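Local coordinates for protein TRAP dicarboxylate transporter, DctP subunit (Sulfurospirillum deleyianum, PDB 4OVS) that probably captures succinate or similar dicarboxylates in the periplasm and delivers them to a TRAP-type membrane transporter for uptake, at residues 213-218 against 279-284. Numbering follows the deposited sequence.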
# COMPACT_ATOMS: atom_id res chain seq x y z
N ASN A 213 7.81 4.44 -0.75
CA ASN A 213 8.55 3.19 -0.81
C ASN A 213 9.73 3.23 -1.81
O ASN A 213 10.78 2.64 -1.55
CB ASN A 213 7.61 2.05 -1.18
CG ASN A 213 6.67 1.69 -0.06
OD1 ASN A 213 6.90 1.99 1.12
ND2 ASN A 213 5.61 1.00 -0.41
N PHE A 214 9.55 3.92 -2.92
CA PHE A 214 10.57 4.03 -3.95
C PHE A 214 11.88 4.54 -3.37
O PHE A 214 12.92 4.00 -3.66
CB PHE A 214 10.08 4.93 -5.08
CG PHE A 214 10.95 4.91 -6.30
CD1 PHE A 214 10.94 3.83 -7.16
CD2 PHE A 214 11.74 6.00 -6.61
CE1 PHE A 214 11.75 3.81 -8.30
CE2 PHE A 214 12.57 6.00 -7.74
CZ PHE A 214 12.56 4.91 -8.59
N TYR A 215 11.84 5.56 -2.52
CA TYR A 215 13.09 6.13 -2.00
C TYR A 215 13.59 5.46 -0.73
O TYR A 215 14.76 5.14 -0.61
CB TYR A 215 12.94 7.65 -1.79
CG TYR A 215 14.18 8.34 -1.30
CD1 TYR A 215 15.13 8.79 -2.18
CD2 TYR A 215 14.39 8.55 0.04
CE1 TYR A 215 16.29 9.43 -1.74
CE2 TYR A 215 15.55 9.19 0.50
CZ TYR A 215 16.48 9.64 -0.40
OH TYR A 215 17.60 10.27 0.03
N THR A 216 12.71 5.24 0.23
CA THR A 216 13.08 4.64 1.51
C THR A 216 13.60 3.22 1.41
O THR A 216 14.38 2.82 2.27
CB THR A 216 11.95 4.64 2.52
OG1 THR A 216 10.84 3.87 2.03
CG2 THR A 216 11.51 6.10 2.80
N LYS A 217 13.26 2.48 0.35
CA LYS A 217 13.81 1.17 0.16
C LYS A 217 14.90 1.15 -0.88
O LYS A 217 15.33 0.09 -1.24
CB LYS A 217 12.77 0.16 -0.30
CG LYS A 217 11.64 -0.02 0.63
CD LYS A 217 12.11 -0.60 1.99
CE LYS A 217 12.48 -2.05 1.95
NZ LYS A 217 12.71 -2.46 3.34
N LYS A 218 15.30 2.33 -1.38
CA LYS A 218 16.42 2.50 -2.28
C LYS A 218 16.18 1.90 -3.64
O LYS A 218 17.13 1.57 -4.34
CB LYS A 218 17.69 1.99 -1.65
CG LYS A 218 17.84 2.56 -0.25
CD LYS A 218 19.26 2.54 0.23
CE LYS A 218 19.34 2.83 1.72
NZ LYS A 218 18.81 4.19 2.09
N LEU A 279 9.79 13.63 -3.58
CA LEU A 279 10.13 13.99 -4.96
C LEU A 279 11.40 14.84 -4.90
O LEU A 279 12.32 14.64 -5.66
CB LEU A 279 9.00 14.67 -5.69
CG LEU A 279 9.27 15.15 -7.12
CD1 LEU A 279 9.63 13.99 -7.99
CD2 LEU A 279 8.07 15.87 -7.69
N ALA A 280 11.51 15.70 -3.91
CA ALA A 280 12.74 16.46 -3.74
C ALA A 280 13.95 15.53 -3.52
O ALA A 280 15.02 15.74 -4.07
CB ALA A 280 12.61 17.42 -2.59
N LYS A 281 13.80 14.51 -2.69
CA LYS A 281 14.94 13.63 -2.41
C LYS A 281 15.33 12.79 -3.62
O LYS A 281 16.52 12.58 -3.93
CB LYS A 281 14.63 12.74 -1.20
CG LYS A 281 14.66 13.45 0.15
CD LYS A 281 14.03 12.54 1.22
CE LYS A 281 13.99 13.15 2.64
NZ LYS A 281 15.31 13.73 3.01
N ILE A 282 14.33 12.27 -4.33
CA ILE A 282 14.61 11.51 -5.54
C ILE A 282 15.28 12.40 -6.61
O ILE A 282 16.21 11.97 -7.30
CB ILE A 282 13.33 10.84 -6.00
CG1 ILE A 282 12.90 9.86 -4.94
CG2 ILE A 282 13.46 10.15 -7.37
CD1 ILE A 282 11.51 9.53 -5.01
N SER A 283 14.82 13.64 -6.72
CA SER A 283 15.36 14.59 -7.69
C SER A 283 16.80 14.95 -7.40
O SER A 283 17.61 15.02 -8.33
CB SER A 283 14.49 15.85 -7.70
OG SER A 283 13.22 15.57 -8.25
N GLU A 284 17.13 15.16 -6.13
CA GLU A 284 18.49 15.46 -5.77
C GLU A 284 19.40 14.25 -6.06
O GLU A 284 20.52 14.39 -6.57
CB GLU A 284 18.57 15.85 -4.30
CG GLU A 284 19.97 16.29 -3.89
CD GLU A 284 20.18 17.83 -3.89
OE1 GLU A 284 19.90 18.47 -4.94
OE2 GLU A 284 20.65 18.39 -2.86
O HOH W 1 18.32 12.50 -1.92
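Tyr215 and Ile282 mark the closest backbone approach, with 6.6 Å from CA to CA, where the last turn of helix 211-216 meets the long helix 253-289. The shorter helix ends here, and Lys217 is the first residue to leave helical angles. No direct hydrogen bond joins the two segments; the contact is made by side chains and one bridging water. Tyr215 carries most of it: chi1 of -178° swings its ring away from its own backbone N and out toward the long helix, where it crosses the Lys281 side chain at about a right angle. Lys281 CB sits over one face in a CH-pi contact, 3.8 Å from the ring centroid and 18° off the normal, while CD of the same lysine lies 3.7 Å from Tyr215 CE2. Ile282 comes in obliquely beside the ring, its CG1 3.7 Å from Tyr215 CD1. At the phenol end a water bridges the two helices, 3.0 Å from Tyr215 OH and donating to Lys281 O at 2.7 Å. Shortening Tyr215 to an alanine would probably strip Lys281 CB of its aromatic partner, open a gap beside Ile282 CG1 and leave the water without its phenol. Deeper in, Ile282 CD1 meets the edge of the Phe214 ring, 3.9 Å from CD2, and both side chains also pack on Leu226. This is mostly apolar helix-to-helix packing, backed by strand 225-227, in a family 7 solute-binding protein; Phe214 directly follows Asn213, whose ND2 hydrogen-bonds succinate.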